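Long-range contact in outer membrane protein TP0453 (Treponema pallidum, PDB 3K8G), which alters membrane permeability at acidic pH and might take part in ligand transport at the outer membrane: residues A[182-194]-A[200-212]. Sequence-based numbering, arbitrary orientation.
Sequences LNLPLGAMELYLT and YLYTLSLQLGNAK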
ATOM      1  N   LEU A 182     -21.105   1.082   7.109  1.00 56.50           N
ATOM      2  CA  LEU A 182     -22.362   0.344   6.889  1.00 55.36           C
ATOM      3  C   LEU A 182     -22.218  -1.189   6.879  1.00 54.37           C
ATOM      4  O   LEU A 182     -23.218  -1.907   7.005  1.00 54.13           O
ATOM      5  CB  LEU A 182     -23.024   0.774   5.571  1.00 55.37           C
ATOM      6  CG  LEU A 182     -23.987   1.962   5.467  1.00 55.63           C
ATOM      7  CD1 LEU A 182     -23.315   3.180   4.853  1.00 54.90           C
ATOM      8  CD2 LEU A 182     -25.224   1.577   4.666  1.00 55.04           C
ATOM      9  N   ASN A 183     -20.986  -1.681   6.720  1.00 53.30           N
ATOM     10  CA  ASN A 183     -20.717  -3.110   6.464  1.00 51.79           C
ATOM     11  C   ASN A 183     -21.538  -3.657   5.286  1.00 50.38           C
ATOM     12  O   ASN A 183     -22.371  -4.560   5.459  1.00 50.09           O
ATOM     13  CB  ASN A 183     -20.944  -3.970   7.721  1.00 52.57           C
ATOM     14  CG  ASN A 183     -19.957  -3.666   8.835  1.00 53.47           C
ATOM     15  OD1 ASN A 183     -18.745  -3.612   8.615  1.00 55.27           O
ATOM     16  ND2 ASN A 183     -20.476  -3.476  10.046  1.00 54.25           N
ATOM     17  N   LEU A 184     -21.303  -3.097   4.096  1.00 47.81           N
ATOM     18  CA  LEU A 184     -22.038  -3.500   2.894  1.00 44.96           C
ATOM     19  C   LEU A 184     -21.656  -4.913   2.436  1.00 43.47           C
ATOM     20  O   LEU A 184     -20.512  -5.331   2.631  1.00 43.75           O
ATOM     21  CB  LEU A 184     -21.816  -2.511   1.750  1.00 44.69           C
ATOM     22  CG  LEU A 184     -22.483  -1.133   1.684  1.00 44.20           C
ATOM     23  CD1 LEU A 184     -23.880  -1.079   2.329  1.00 43.36           C
ATOM     24  CD2 LEU A 184     -21.557  -0.100   2.275  1.00 46.83           C
ATOM     25  N   PRO A 185     -22.612  -5.636   1.813  1.00 40.99           N
ATOM     26  CA  PRO A 185     -22.457  -7.027   1.376  1.00 39.61           C
ATOM     27  C   PRO A 185     -21.716  -7.186   0.041  1.00 37.81           C
ATOM     28  O   PRO A 185     -22.061  -8.080  -0.757  1.00 38.23           O
ATOM     29  CB  PRO A 185     -23.914  -7.507   1.240  1.00 38.98           C
ATOM     30  CG  PRO A 185     -24.680  -6.306   0.891  1.00 40.89           C
ATOM     31  CD  PRO A 185     -23.966  -5.121   1.510  1.00 41.45           C
ATOM     32  N   LEU A 186     -20.690  -6.356  -0.171  1.00 33.91           N
ATOM     33  CA  LEU A 186     -20.018  -6.260  -1.461  1.00 31.09           C
ATOM     34  C   LEU A 186     -18.634  -6.932  -1.420  1.00 28.54           C
ATOM     35  O   LEU A 186     -18.117  -7.268  -0.357  1.00 29.75           O
ATOM     36  CB  LEU A 186     -19.904  -4.793  -1.892  1.00 30.69           C
ATOM     37  CG  LEU A 186     -21.147  -3.900  -1.888  1.00 34.28           C
ATOM     38  CD1 LEU A 186     -20.789  -2.447  -1.560  1.00 37.62           C
ATOM     39  CD2 LEU A 186     -21.886  -3.960  -3.223  1.00 36.89           C
ATOM     40  N   GLY A 187     -18.037  -7.114  -2.590  1.00 23.97           N
ATOM     41  CA  GLY A 187     -16.850  -7.912  -2.697  1.00 18.73           C
ATOM     42  C   GLY A 187     -15.600  -7.050  -2.781  1.00 17.48           C
ATOM     43  O   GLY A 187     -15.520  -5.960  -2.197  1.00 13.72           O
ATOM     44  N   ALA A 188     -14.656  -7.552  -3.554  1.00 13.75           N
ATOM     45  CA  ALA A 188     -13.351  -6.949  -3.709  1.00 14.51           C
ATOM     46  C   ALA A 188     -13.433  -5.631  -4.472  1.00 14.12           C
ATOM     47  O   ALA A 188     -14.317  -5.454  -5.331  1.00 12.90           O
ATOM     48  CB  ALA A 188     -12.449  -7.937  -4.418  1.00 14.56           C
ATOM     49  N   MET A 189     -12.534  -4.703  -4.140  1.00 12.86           N
ATOM     50  CA  MET A 189     -12.472  -3.437  -4.813  1.00 11.74           C
ATOM     51  C   MET A 189     -11.084  -3.281  -5.421  1.00 11.76           C
ATOM     52  O   MET A 189     -10.086  -3.535  -4.744  1.00 10.81           O
ATOM     53  CB  MET A 189     -12.730  -2.263  -3.844  1.00 13.42           C
ATOM     54  CG  MET A 189     -12.432  -0.857  -4.459  1.00 18.43           C
ATOM     55  SD  MET A 189     -12.500   0.567  -3.294  1.00 27.05           S
ATOM     56  CE  MET A 189     -14.193   0.466  -2.822  1.00 24.67           C
ATOM     57  N   GLU A 190     -11.027  -2.831  -6.676  1.00 11.76           N
ATOM     58  CA  GLU A 190      -9.752  -2.371  -7.277  1.00 11.44           C
ATOM     59  C   GLU A 190      -9.839  -0.840  -7.302  1.00 14.34           C
ATOM     60  O   GLU A 190     -10.873  -0.299  -7.680  1.00 15.67           O
ATOM     61  CB  GLU A 190      -9.681  -2.822  -8.735  1.00 14.13           C
ATOM     62  CG  GLU A 190      -9.545  -4.298  -8.966  1.00 17.06           C
ATOM     63  CD  GLU A 190      -9.530  -4.602 -10.470  1.00 15.77           C
ATOM     64  OE1 GLU A 190      -8.708  -4.031 -11.186  1.00 15.45           O
ATOM     65  OE2 GLU A 190     -10.333  -5.432 -10.917  1.00 25.87           O
ATOM     66  N   LEU A 191      -8.758  -0.152  -6.964  1.00 12.66           N
ATOM     67  CA  LEU A 191      -8.771   1.306  -6.906  1.00 12.38           C
ATOM     68  C   LEU A 191      -7.488   1.846  -7.478  1.00 12.45           C
ATOM     69  O   LEU A 191      -6.399   1.449  -7.027  1.00 10.25           O
ATOM     70  CB  LEU A 191      -8.918   1.760  -5.436  1.00 12.14           C
ATOM     71  CG  LEU A 191      -8.818   3.238  -5.093  1.00 14.16           C
ATOM     72  CD1 LEU A 191      -9.973   4.003  -5.781  1.00 12.58           C
ATOM     73  CD2 LEU A 191      -8.841   3.412  -3.574  1.00 14.55           C
ATOM     74  N   TYR A 192      -7.600   2.784  -8.431  1.00 11.08           N
ATOM     75  CA  TYR A 192      -6.421   3.347  -9.143  1.00  9.64           C
ATOM     76  C   TYR A 192      -6.524   4.865  -9.086  1.00 11.45           C
ATOM     77  O   TYR A 192      -7.571   5.410  -9.478  1.00 11.85           O
ATOM     78  CB  TYR A 192      -6.376   2.842 -10.606  1.00 12.04           C
ATOM     79  CG  TYR A 192      -6.426   1.326 -10.631  1.00 10.35           C
ATOM     80  CD1 TYR A 192      -5.275   0.575 -10.348  1.00 14.31           C
ATOM     81  CD2 TYR A 192      -7.620   0.646 -10.894  1.00 12.77           C
ATOM     82  CE1 TYR A 192      -5.325  -0.851 -10.330  1.00  8.17           C
ATOM     83  CE2 TYR A 192      -7.667  -0.784 -10.872  1.00 13.47           C
ATOM     84  CZ  TYR A 192      -6.506  -1.494 -10.581  1.00  8.51           C
ATOM     85  OH  TYR A 192      -6.537  -2.896 -10.547  1.00  9.46           O
ATOM     86  N   LEU A 193      -5.487   5.517  -8.543  1.00 11.54           N
ATOM     87  CA  LEU A 193      -5.520   6.966  -8.260  1.00 13.52           C
ATOM     88  C   LEU A 193      -4.352   7.675  -8.905  1.00 14.90           C
ATOM     89  O   LEU A 193      -3.261   7.104  -9.031  1.00 14.28           O
ATOM     90  CB  LEU A 193      -5.515   7.247  -6.743  1.00 13.65           C
ATOM     91  CG  LEU A 193      -6.422   6.375  -5.846  1.00 16.74           C
ATOM     92  CD1 LEU A 193      -5.655   5.249  -5.147  1.00 15.24           C
ATOM     93  CD2 LEU A 193      -7.204   7.202  -4.791  1.00 14.94           C
ATOM     94  N   THR A 194      -4.553   8.943  -9.280  1.00 14.74           N
ATOM     95  CA  THR A 194      -3.439   9.707  -9.841  1.00 17.37           C
ATOM     96  C   THR A 194      -3.548  11.165  -9.346  1.00 15.89           C
ATOM     97  O   THR A 194      -4.647  11.714  -9.225  1.00 14.10           O
ATOM     98  CB  THR A 194      -3.414   9.580 -11.398  1.00 19.26           C
ATOM     99  OG1 THR A 194      -2.134   9.985 -11.902  1.00 25.30           O
ATOM    100  CG2 THR A 194      -4.497  10.406 -12.041  1.00 20.03           C
ATOM    101  N   TYR A 200      -6.509  13.615  -5.520  1.00 19.50           N
ATOM    102  CA  TYR A 200      -6.340  12.432  -6.353  1.00 18.27           C
ATOM    103  C   TYR A 200      -7.582  12.200  -7.183  1.00 16.44           C
ATOM    104  O   TYR A 200      -8.682  12.281  -6.661  1.00 20.67           O
ATOM    105  CB  TYR A 200      -5.993  11.184  -5.469  1.00 13.91           C
ATOM    106  CG  TYR A 200      -4.515  11.140  -5.182  1.00 14.62           C
ATOM    107  CD1 TYR A 200      -3.952  11.945  -4.203  1.00 16.03           C
ATOM    108  CD2 TYR A 200      -3.660  10.359  -5.962  1.00 10.04           C
ATOM    109  CE1 TYR A 200      -2.560  11.934  -3.959  1.00 19.03           C
ATOM    110  CE2 TYR A 200      -2.269  10.352  -5.733  1.00 10.93           C
ATOM    111  CZ  TYR A 200      -1.738  11.123  -4.728  1.00 10.54           C
ATOM    112  OH  TYR A 200      -0.362  11.100  -4.536  1.00 14.57           O
ATOM    113  N   LEU A 201      -7.403  11.946  -8.482  1.00 15.71           N
ATOM    114  CA  LEU A 201      -8.468  11.482  -9.359  1.00 16.96           C
ATOM    115  C   LEU A 201      -8.450   9.951  -9.310  1.00 17.56           C
ATOM    116  O   LEU A 201      -7.361   9.371  -9.280  1.00 17.24           O
ATOM    117  CB  LEU A 201      -8.141  11.859 -10.804  1.00 19.84           C
ATOM    118  CG  LEU A 201      -8.849  13.047 -11.450  1.00 29.41           C
ATOM    119  CD1 LEU A 201      -7.979  13.567 -12.582  1.00 35.68           C
ATOM    120  CD2 LEU A 201     -10.245  12.663 -11.960  1.00 36.23           C
ATOM    121  N   TYR A 202      -9.604   9.298  -9.318  1.00 15.00           N
ATOM    122  CA  TYR A 202      -9.553   7.809  -9.256  1.00 17.04           C
ATOM    123  C   TYR A 202     -10.576   7.096 -10.107  1.00 15.97           C
ATOM    124  O   TYR A 202     -11.582   7.695 -10.529  1.00 13.97           O
ATOM    125  CB  TYR A 202      -9.613   7.298  -7.805  1.00 14.25           C
ATOM    126  CG  TYR A 202     -10.890   7.618  -7.096  1.00 19.52           C
ATOM    127  CD1 TYR A 202     -10.967   8.729  -6.255  1.00 23.68           C
ATOM    128  CD2 TYR A 202     -12.027   6.825  -7.263  1.00 18.05           C
ATOM    129  CE1 TYR A 202     -12.138   9.048  -5.599  1.00 23.49           C
ATOM    130  CE2 TYR A 202     -13.210   7.145  -6.617  1.00 19.68           C
ATOM    131  CZ  TYR A 202     -13.244   8.251  -5.781  1.00 24.47           C
ATOM    132  OH  TYR A 202     -14.398   8.567  -5.125  1.00 29.86           O
ATOM    133  N   THR A 203     -10.300   5.809 -10.371  1.00 16.66           N
ATOM    134  CA  THR A 203     -11.277   4.916 -10.961  1.00 17.07           C
ATOM    135  C   THR A 203     -11.266   3.730 -10.037  1.00 16.13           C
ATOM    136  O   THR A 203     -10.200   3.323  -9.544  1.00 15.45           O
ATOM    137  CB  THR A 203     -10.862   4.340 -12.344  1.00 20.09           C
ATOM    138  OG1 THR A 203     -10.436   5.380 -13.211  1.00 30.58           O
ATOM    139  CG2 THR A 203     -12.043   3.644 -13.006  1.00 20.34           C
ATOM    140  N   LEU A 204     -12.432   3.144  -9.847  1.00 13.96           N
ATOM    141  CA  LEU A 204     -12.509   1.910  -9.071  1.00 15.08           C
ATOM    142  C   LEU A 204     -13.522   0.966  -9.683  1.00 15.56           C
ATOM    143  O   LEU A 204     -14.430   1.377 -10.449  1.00 15.31           O
ATOM    144  CB  LEU A 204     -12.794   2.186  -7.586  1.00 14.63           C
ATOM    145  CG  LEU A 204     -14.147   2.780  -7.150  1.00 18.39           C
ATOM    146  CD1 LEU A 204     -15.254   1.692  -7.028  1.00 16.45           C
ATOM    147  CD2 LEU A 204     -14.006   3.500  -5.812  1.00 16.71           C
ATOM    148  N   SER A 205     -13.333  -0.310  -9.368  1.00 14.61           N
ATOM    149  CA  SER A 205     -14.279  -1.317  -9.696  1.00 16.95           C
ATOM    150  C   SER A 205     -14.606  -2.023  -8.385  1.00 17.82           C
ATOM    151  O   SER A 205     -13.702  -2.329  -7.593  1.00 18.66           O
ATOM    152  CB  SER A 205     -13.637  -2.270 -10.698  1.00 17.39           C
ATOM    153  OG  SER A 205     -14.541  -3.283 -11.067  1.00 25.53           O
ATOM    154  N   LEU A 206     -15.882  -2.301  -8.159  1.00 14.78           N
ATOM    155  CA  LEU A 206     -16.315  -2.933  -6.928  1.00 15.57           C
ATOM    156  C   LEU A 206     -17.192  -4.128  -7.298  1.00 17.74           C
ATOM    157  O   LEU A 206     -18.157  -3.990  -8.073  1.00 16.89           O
ATOM    158  CB  LEU A 206     -17.079  -1.924  -6.047  1.00 14.86           C
ATOM    159  CG  LEU A 206     -17.814  -2.395  -4.788  1.00 23.97           C
ATOM    160  CD1 LEU A 206     -16.818  -2.867  -3.712  1.00 22.59           C
ATOM    161  CD2 LEU A 206     -18.642  -1.202  -4.259  1.00 24.77           C
ATOM    162  N   GLN A 207     -16.854  -5.289  -6.743  1.00 16.19           N
ATOM    163  CA  GLN A 207     -17.569  -6.512  -7.028  1.00 18.21           C
ATOM    164  C   GLN A 207     -18.913  -6.448  -6.294  1.00 19.31           C
ATOM    165  O   GLN A 207     -18.970  -6.187  -5.080  1.00 20.54           O
ATOM    166  CB  GLN A 207     -16.698  -7.730  -6.596  1.00 17.15           C
ATOM    167  CG  GLN A 207     -17.086  -9.052  -7.268  1.00 30.11           C
ATOM    168  CD  GLN A 207     -16.648  -9.152  -8.746  1.00 33.72           C
ATOM    169  OE1 GLN A 207     -15.475  -8.956  -9.091  1.00 41.84           O
ATOM    170  NE2 GLN A 207     -17.591  -9.468  -9.608  1.00 37.54           N
ATOM    171  N   LEU A 208     -20.000  -6.604  -7.044  1.00 20.61           N
ATOM    172  CA  LEU A 208     -21.346  -6.485  -6.482  1.00 22.65           C
ATOM    173  C   LEU A 208     -21.976  -7.844  -6.121  1.00 24.05           C
ATOM    174  O   LEU A 208     -22.943  -7.894  -5.357  1.00 24.16           O
ATOM    175  CB  LEU A 208     -22.280  -5.765  -7.462  1.00 23.25           C
ATOM    176  CG  LEU A 208     -21.976  -4.303  -7.845  1.00 23.48           C
ATOM    177  CD1 LEU A 208     -22.876  -3.842  -8.995  1.00 26.61           C
ATOM    178  CD2 LEU A 208     -22.113  -3.350  -6.651  1.00 27.82           C
ATOM    179  N   GLY A 209     -21.441  -8.924  -6.678  1.00 25.28           N
ATOM    180  CA  GLY A 209     -22.062 -10.250  -6.528  1.00 27.34           C
ATOM    181  C   GLY A 209     -23.332 -10.405  -7.351  1.00 29.02           C
ATOM    182  O   GLY A 209     -23.355 -10.048  -8.527  1.00 29.48           O
ATOM    183  N   ASN A 210     -24.388 -10.956  -6.744  1.00 31.09           N
ATOM    184  CA  ASN A 210     -25.689 -11.082  -7.420  1.00 31.92           C
ATOM    185  C   ASN A 210     -26.626  -9.917  -7.090  1.00 34.13           C
ATOM    186  O   ASN A 210     -27.698  -9.763  -7.687  1.00 32.99           O
ATOM    187  CB  ASN A 210     -26.346 -12.449  -7.124  1.00 31.19           C
ATOM    188  CG  ASN A 210     -25.608 -13.606  -7.784  1.00 31.53           C
ATOM    189  OD1 ASN A 210     -25.307 -14.621  -7.138  1.00 33.03           O
ATOM    190  ND2 ASN A 210     -25.305 -13.461  -9.076  1.00 26.65           N
ATOM    191  N   ALA A 211     -26.196  -9.091  -6.142  1.00 37.63           N
ATOM    192  CA  ALA A 211     -26.928  -7.878  -5.748  1.00 40.51           C
ATOM    193  C   ALA A 211     -27.084  -6.906  -6.915  1.00 41.52           C
ATOM    194  O   ALA A 211     -26.111  -6.599  -7.597  1.00 41.50           O
ATOM    195  CB  ALA A 211     -26.196  -7.181  -4.579  1.00 40.10           C
ATOM    196  N   LYS A 212     -28.308  -6.438  -7.149  1.00 44.09           N
ATOM    197  CA  LYS A 212     -28.539  -5.363  -8.117  1.00 45.87           C
ATOM    198  C   LYS A 212     -28.434  -3.984  -7.479  1.00 46.27           C
ATOM    199  O   LYS A 212     -28.783  -3.788  -6.313  1.00 45.65           O
ATOM    200  CB  LYS A 212     -29.887  -5.528  -8.826  1.00 46.49           C
ATOM    201  CG  LYS A 212     -29.772  -5.954 -10.293  1.00 48.18           C
ATOM    202  CD  LYS A 212     -29.053  -7.291 -10.445  1.00 47.98           C
ATOM    203  CE  LYS A 212     -28.567  -7.506 -11.867  1.00 48.60           C
ATOM    204  NZ  LYS A 212     -27.614  -8.655 -11.933  1.00 51.51           N
TER
HETATM  205  O   HOH W   1     -13.280  -5.571  -7.855  1.00 28.68           O
HETATM  206  O   HOH W   2     -13.005  -5.455 -10.396  1.00 37.28           O
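Met189 with Leu206, Leu191 with Leu204 and Leu193 with Tyr202 are the non-hydrogen-bonded pairs of an antiparallel beta hairpin. The hydrogen-bonded pairs between them are Glu190 with Ser205, Tyr192 with Thr203 and Thr194 with Leu201, joined by reciprocal backbone bonds such as Tyr192 N to Thr203 O at 2.9 Å. Just before strand 189-194, Gly187 N hydrogen-bonds to Gln207 O, and Ala188 O accepts from Gln207 N.

One face is largely apolar. CD1 of Leu191 lies 3.8 Å from both Leu204 CB and Tyr202 CD2, brought there by a CG anti to the backbone N (chi1 174°). The extended Met189 chain carries SD to 4.1 Å from Leu204 CD2. Leu186 prolongs this packing, crossing Leu206 at about a right angle and lying alongside Leu208, with the two CD2 atoms tight at 3.5 Å. Apolar Leu204 and Met189 suit this side, where both also touch helix 169-176.

The other face is mostly polar, with Leu201 an apolar exception. Tyr192 OH donates to Glu190 OE1 at 2.5 Å, with the carboxylate oxygen at the ring edge, in its plane. A water joins Glu190 OE2 to Ser205 OG; small Ser205 also offers this hydroxyl to Arg235, while Arg148 makes a cation-pi contact with Tyr192. This approximate alternation of apolar and polar side chains is characteristic of an amphipathic beta hairpin, here flanked by strands 162-166 and 235-244 within the protein's beta-half-barrel.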